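Local coordinates for protein alpha-1,3-glucanase (Paenibacillus glycanilyticus, PDB 6K0P) that hydrolyses the alpha-1,3-glucosidic linkages of alpha-1,3-glucans as a glycoside hydrolase of family 87, at residues N73-R78 with V89-D94; G238-K243 with N300-H305. The protein carries 1 engineered substitution. All blocks are in the same frame, centred on the assembly; numbering follows the deposited sequence. Where two conformers were deposited one is given.

Contact 1. Residues N73-R78 with V89-D94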
loop_
_atom_site.group_PDB
_atom_site.type_symbol
_atom_site.label_atom_id
_atom_site.label_comp_id
_atom_site.label_asym_id
_atom_site.label_seq_id
_atom_site.Cartn_x
_atom_site.Cartn_y
_atom_site.Cartn_z
ATOM N N ASN A 73 -11.442 -12.455 17.862
ATOM C CA ASN A 73 -12.419 -13.381 17.298
ATOM C C ASN A 73 -12.312 -13.492 15.782
ATOM O O ASN A 73 -13.104 -14.223 15.170
ATOM C CB ASN A 73 -13.865 -12.995 17.674
ATOM C CG ASN A 73 -14.227 -11.560 17.282
ATOM O OD1 ASN A 73 -13.496 -10.897 16.574
ATOM N ND2 ASN A 73 -15.374 -11.078 17.764
ATOM N N ALA A 74 -11.378 -12.783 15.153
ATOM C CA ALA A 74 -11.316 -12.737 13.700
ATOM C C ALA A 74 -9.866 -12.700 13.257
ATOM O O ALA A 74 -8.995 -12.189 13.971
ATOM C CB ALA A 74 -12.057 -11.510 13.162
ATOM N N PHE A 75 -9.620 -13.235 12.062
ATOM C CA PHE A 75 -8.261 -13.540 11.628
ATOM C C PHE A 75 -8.129 -13.340 10.131
ATOM O O PHE A 75 -9.048 -13.668 9.369
ATOM C CB PHE A 75 -7.896 -14.991 11.979
ATOM C CG PHE A 75 -8.015 -15.285 13.445
ATOM C CD1 PHE A 75 -6.961 -15.007 14.301
ATOM C CD2 PHE A 75 -9.203 -15.761 13.976
ATOM C CE1 PHE A 75 -7.078 -15.231 15.656
ATOM C CE2 PHE A 75 -9.326 -15.971 15.335
ATOM C CZ PHE A 75 -8.260 -15.719 16.173
ATOM N N VAL A 76 -6.970 -12.844 9.705
ATOM C CA VAL A 76 -6.609 -12.815 8.290
ATOM C C VAL A 76 -5.264 -13.514 8.133
ATOM O O VAL A 76 -4.277 -13.129 8.775
ATOM C CB VAL A 76 -6.575 -11.393 7.706
ATOM C CG1 VAL A 76 -6.205 -11.453 6.220
ATOM C CG2 VAL A 76 -7.936 -10.701 7.888
ATOM N N LEU A 77 -5.230 -14.547 7.295
ATOM C CA LEU A 77 -4.017 -15.316 7.042
ATOM C C LEU A 77 -3.467 -14.937 5.668
ATOM O O LEU A 77 -4.084 -15.246 4.643
ATOM C CB LEU A 77 -4.338 -16.810 7.078
ATOM C CG LEU A 77 -3.121 -17.727 7.038
ATOM C CD1 LEU A 77 -2.430 -17.732 8.408
ATOM C CD2 LEU A 77 -3.572 -19.121 6.633
ATOM N N ARG A 78 -2.308 -14.276 5.641
ATOM C CA ARG A 78 -1.614 -14.041 4.379
ATOM C C ARG A 78 -0.771 -15.269 4.080
ATOM O O ARG A 78 0.024 -15.707 4.924
ATOM C CB ARG A 78 -0.726 -12.797 4.425
ATOM C CG ARG A 78 -0.162 -12.400 3.049
ATOM C CD ARG A 78 0.584 -11.075 3.101
ATOM N NE ARG A 78 0.696 -10.432 1.789
ATOM C CZ ARG A 78 1.814 -10.378 1.060
ATOM N NH1 ARG A 78 2.938 -10.961 1.481
ATOM N NH2 ARG A 78 1.807 -9.741 -0.103
ATOM N N VAL A 89 -6.898 -24.550 5.122
ATOM C CA VAL A 89 -5.898 -24.829 6.143
ATOM C C VAL A 89 -6.595 -24.626 7.481
ATOM O O VAL A 89 -7.552 -23.853 7.587
ATOM C CB VAL A 89 -4.619 -23.968 5.978
ATOM C CG1 VAL A 89 -4.887 -22.507 6.333
ATOM C CG2 VAL A 89 -3.469 -24.538 6.815
ATOM N N SER A 90 -6.143 -25.345 8.502
ATOM C CA SER A 90 -6.894 -25.433 9.744
ATOM C C SER A 90 -6.395 -24.460 10.803
ATOM O O SER A 90 -5.209 -24.118 10.856
ATOM C CB SER A 90 -6.827 -26.848 10.295
ATOM O OG SER A 90 -7.385 -27.745 9.360
ATOM N N ILE A 91 -7.319 -24.021 11.663
ATOM C CA ILE A 91 -6.992 -23.139 12.779
ATOM C C ILE A 91 -7.397 -23.808 14.083
ATOM O O ILE A 91 -8.489 -24.389 14.181
ATOM C CB ILE A 91 -7.608 -21.729 12.635
ATOM C CG1 ILE A 91 -7.190 -20.836 13.809
ATOM C CG2 ILE A 91 -9.137 -21.791 12.520
ATOM C CD1 ILE A 91 -7.554 -19.349 13.610
ATOM N N TYR A 92 -6.501 -23.744 15.066
ATOM C CA TYR A 92 -6.686 -24.316 16.391
ATOM C C TYR A 92 -6.517 -23.222 17.436
ATOM O O TYR A 92 -5.709 -22.300 17.267
ATOM C CB TYR A 92 -5.596 -25.359 16.674
ATOM C CG TYR A 92 -5.737 -26.677 15.952
ATOM C CD1 TYR A 92 -5.598 -26.762 14.572
ATOM C CD2 TYR A 92 -5.975 -27.847 16.658
ATOM C CE1 TYR A 92 -5.719 -27.979 13.913
ATOM C CE2 TYR A 92 -6.093 -29.062 16.016
ATOM C CZ TYR A 92 -5.970 -29.125 14.650
ATOM O OH TYR A 92 -6.090 -30.341 14.031
ATOM N N ALA A 93 -7.276 -23.336 18.534
ATOM C CA ALA A 93 -7.122 -22.471 19.698
ATOM C C ALA A 93 -6.801 -23.356 20.891
ATOM O O ALA A 93 -7.588 -24.246 21.238
ATOM C CB ALA A 93 -8.396 -21.664 19.971
ATOM N N ASP A 94 -5.636 -23.115 21.506
ATOM C CA ASP A 94 -5.157 -23.906 22.643
ATOM C C ASP A 94 -5.242 -25.404 22.365
ATOM O O ASP A 94 -5.633 -26.202 23.220
ATOM C CB ASP A 94 -5.861 -23.516 23.942
ATOM C CG ASP A 94 -5.547 -22.100 24.363
ATOM O OD1 ASP A 94 -4.442 -21.607 24.038
ATOM O OD2 ASP A 94 -6.405 -21.480 25.020
#
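Between V89 and I91, whose side chains meet L77 and F75, S90 sits on the other face of its strand, where its OG is gripped by K100 NZ and D161 OD2. The inward side is wholly apolar, with no hydrogen bond between 73-78 and 89-94 and 124 Å² buried in all. The CA atoms of F75 and I91 stand 9.8 Å apart and those of L77 and V89 9.7 Å, a spacing that side chains bridge, as between the two sheets of a beta-sandwich. I91 is fully extended (chi1 -178°, chi2 170°), which carries its CD1 over one face of the F75 ring. The methyl lies 4.1 Å from the ring centroid and 15° off the normal, a CH-pi contact shifted toward CD2. Two residues along each strand, L77 CD2 meets V89 CG1 at 3.6 Å, the two side chains crossing at about a right angle. On the opposite face of strand 72-80, R78 NH1 forms a salt bridge with D168, a calcium ligand. A classic bulge at N73 and A74, both opposite E173, precedes the packed residues. Strand 72-80 runs between 137-143 and 165-173, strand 86-93 between 96-104 and 152-156 in the facing sheet; I155 touches both L77 and V89.

Contact 2. Residues G238-K243 with N300-H305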
loop_
_atom_site.group_PDB
_atom_site.type_symbol
_atom_site.label_atom_id
_atom_site.label_comp_id
_atom_site.label_asym_id
_atom_site.label_seq_id
_atom_site.Cartn_x
_atom_site.Cartn_y
_atom_site.Cartn_z
ATOM N N GLY A 238 -20.274 -2.461 9.598
ATOM C CA GLY A 238 -18.896 -2.736 9.927
ATOM C C GLY A 238 -18.269 -3.534 8.800
ATOM O O GLY A 238 -18.939 -4.337 8.145
ATOM N N PRO A 239 -16.971 -3.323 8.544
ATOM C CA PRO A 239 -16.352 -3.954 7.363
ATOM C C PRO A 239 -16.281 -5.476 7.414
ATOM O O PRO A 239 -16.245 -6.108 6.350
ATOM C CB PRO A 239 -14.956 -3.310 7.291
ATOM C CG PRO A 239 -14.697 -2.788 8.665
ATOM C CD PRO A 239 -16.055 -2.395 9.227
ATOM N N TRP A 240 -16.247 -6.087 8.599
ATOM C CA TRP A 240 -16.309 -7.546 8.679
ATOM C C TRP A 240 -17.703 -8.087 8.397
ATOM O O TRP A 240 -17.854 -9.301 8.215
ATOM C CB TRP A 240 -15.851 -8.026 10.064
ATOM C CG TRP A 240 -14.361 -8.206 10.186
ATOM C CD1 TRP A 240 -13.453 -7.286 10.643
ATOM C CD2 TRP A 240 -13.606 -9.379 9.844
ATOM N NE1 TRP A 240 -12.179 -7.824 10.621
ATOM C CE2 TRP A 240 -12.248 -9.102 10.127
ATOM C CE3 TRP A 240 -13.947 -10.637 9.324
ATOM C CZ2 TRP A 240 -11.232 -10.039 9.908
ATOM C CZ3 TRP A 240 -12.932 -11.563 9.106
ATOM C CH2 TRP A 240 -11.595 -11.259 9.401
ATOM N N TYR A 241 -18.724 -7.230 8.364
ATOM C CA TYR A 241 -20.107 -7.692 8.264
ATOM C C TYR A 241 -20.784 -7.308 6.959
ATOM O O TYR A 241 -21.381 -8.170 6.311
ATOM C CB TYR A 241 -20.925 -7.157 9.446
ATOM C CG TYR A 241 -20.395 -7.604 10.778
ATOM C CD1 TYR A 241 -20.479 -8.935 11.162
ATOM C CD2 TYR A 241 -19.785 -6.702 11.639
ATOM C CE1 TYR A 241 -19.980 -9.356 12.395
ATOM C CE2 TYR A 241 -19.286 -7.106 12.859
ATOM C CZ TYR A 241 -19.391 -8.432 13.227
ATOM O OH TYR A 241 -18.889 -8.831 14.446
ATOM N N THR A 242 -20.741 -6.036 6.567
ATOM C CA THR A 242 -21.361 -5.594 5.319
ATOM C C THR A 242 -20.328 -5.752 4.216
ATOM O O THR A 242 -19.307 -5.058 4.219
ATOM C CB THR A 242 -21.784 -4.133 5.425
ATOM O OG1 THR A 242 -22.791 -4.001 6.436
ATOM C CG2 THR A 242 -22.347 -3.634 4.083
ATOM N N LYS A 243 -20.590 -6.658 3.276
ATOM C CA LYS A 243 -19.668 -6.960 2.185
ATOM C C LYS A 243 -20.353 -6.651 0.863
ATOM O O LYS A 243 -21.337 -7.310 0.505
ATOM C CB LYS A 243 -19.275 -8.440 2.218
ATOM C CG LYS A 243 -18.603 -8.851 3.526
ATOM C CD LYS A 243 -18.420 -10.367 3.592
ATOM C CE LYS A 243 -17.809 -10.800 4.921
ATOM N NZ LYS A 243 -17.491 -12.259 4.887
ATOM N N ASN A 300 -13.486 3.944 7.529
ATOM C CA ASN A 300 -13.648 2.576 8.040
ATOM C C ASN A 300 -14.218 1.639 6.974
ATOM O O ASN A 300 -15.139 0.854 7.227
ATOM C CB ASN A 300 -14.496 2.558 9.317
ATOM C CG ASN A 300 -14.514 1.192 10.004
ATOM O OD1 ASN A 300 -13.510 0.455 10.006
ATOM N ND2 ASN A 300 -15.661 0.847 10.592
ATOM N N ILE A 301 -13.692 1.740 5.758
ATOM C CA ILE A 301 -14.005 0.761 4.728
ATOM C C ILE A 301 -12.769 -0.080 4.429
ATOM O O ILE A 301 -11.623 0.347 4.622
ATOM C CB ILE A 301 -14.670 1.322 3.453
ATOM C CG1 ILE A 301 -13.671 2.055 2.575
ATOM C CG2 ILE A 301 -15.875 2.226 3.807
ATOM C CD1 ILE A 301 -14.227 2.305 1.176
ATOM N N TRP A 302 -13.021 -1.310 3.988
ATOM C CA TRP A 302 -11.994 -2.302 3.688
ATOM C C TRP A 302 -12.241 -2.740 2.251
ATOM O O TRP A 302 -13.321 -3.246 1.934
ATOM C CB TRP A 302 -12.156 -3.455 4.685
ATOM C CG TRP A 302 -11.374 -4.735 4.472
ATOM C CD1 TRP A 302 -10.496 -5.046 3.464
ATOM C CD2 TRP A 302 -11.428 -5.880 5.326
ATOM N NE1 TRP A 302 -10.006 -6.327 3.646
ATOM C CE2 TRP A 302 -10.575 -6.858 4.778
ATOM C CE3 TRP A 302 -12.126 -6.173 6.503
ATOM C CZ2 TRP A 302 -10.402 -8.109 5.369
ATOM C CZ3 TRP A 302 -11.956 -7.420 7.086
ATOM C CH2 TRP A 302 -11.099 -8.371 6.519
ATOM N N VAL A 303 -11.280 -2.476 1.364
ATOM C CA VAL A 303 -11.448 -2.688 -0.070
ATOM C C VAL A 303 -10.314 -3.572 -0.577
ATOM O O VAL A 303 -9.149 -3.353 -0.223
ATOM C CB VAL A 303 -11.461 -1.332 -0.809
ATOM C CG1 VAL A 303 -11.605 -1.510 -2.296
ATOM C CG2 VAL A 303 -12.579 -0.455 -0.269
ATOM N N GLU A 304 -10.659 -4.555 -1.410
ATOM C CA GLU A 304 -9.696 -5.465 -2.021
ATOM C C GLU A 304 -10.067 -5.756 -3.464
ATOM O O GLU A 304 -11.240 -5.722 -3.843
ATOM C CB GLU A 304 -9.609 -6.819 -1.301
ATOM C CG GLU A 304 -9.296 -6.677 0.179
ATOM C CD GLU A 304 -8.561 -7.870 0.776
ATOM O OE1 GLU A 304 -8.052 -8.744 0.026
ATOM O OE2 GLU A 304 -8.463 -7.920 2.024
ATOM N N HIS A 305 -9.047 -6.062 -4.269
ATOM C CA HIS A 305 -9.260 -6.632 -5.605
ATOM C C HIS A 305 -9.972 -5.662 -6.539
ATOM O O HIS A 305 -10.770 -6.072 -7.390
ATOM C CB HIS A 305 -9.934 -8.007 -5.545
ATOM C CG HIS A 305 -9.237 -8.956 -4.626
ATOM N ND1 HIS A 305 -9.910 -9.830 -3.800
ATOM C CD2 HIS A 305 -7.918 -9.149 -4.393
ATOM C CE1 HIS A 305 -9.031 -10.522 -3.093
ATOM N NE2 HIS A 305 -7.816 -10.128 -3.434
#
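W302 points the edge of its six-membered ring at the face of W240, a T-shaped pair on a right-handed parallel beta-helix of the pectate-lyase type. The planes meet at 73°, with the centroid of the W240 five-membered ring 4.9 Å from that of the W302 six-membered ring. The closest atoms are W302 CZ3 and W240 CE2, at 3.5 Å. Beside them P239 fills the corner: its CB packs against W302 CB at 3.8 Å, while its CD lies 3.5 Å from N300 ND2. That amide is turned to D270, whose OD1 it binds. The turn carrying P239 and W240 is closed by G238 O, which accepts from both Y241 N and T242 N at 2.9 Å. W240 NE1 donates to OE1 of E173, a residue of the sandwich domain, and K243, a little further on, lines a glycan pocket. An alanine in place of W240 is likely to leave E173 OE1 without its mate and to open a gap against the W302 edge. W302 itself leaves its strand with CG anti to the backbone N (chi1 170°), and its rotation is held by a bond at the pyrrole side, where NE1 donates almost in the ring plane to the anti lone pair of E304 OE2, 2.7 Å away with an N-H...O angle of 166°.

In the fold
From the N terminus, the chain first closes contact 1: ten residues lie between its segments, with strands 72-80 and 86-93 joined by the turn 81-85 across the sandwich. It then completes that domain through strand 165-173 and enters the beta-helix, where contact 2 closes 56 residues, strand 271-274 lying between 242-245 and 297-304 in the same parallel sheet. The two loops are in series, neither nested nor crossed, with centres 19 Å apart. They nevertheless touch: F75 O lies 3.5 Å from W240 CH2, and A74 CB lies 3.7 Å from W240 CZ2. Strand 72-80 thus packs on 86-93 with one face and on the beta-helix with the other. At this seam N102, Q140 and K243 share a glycan pocket.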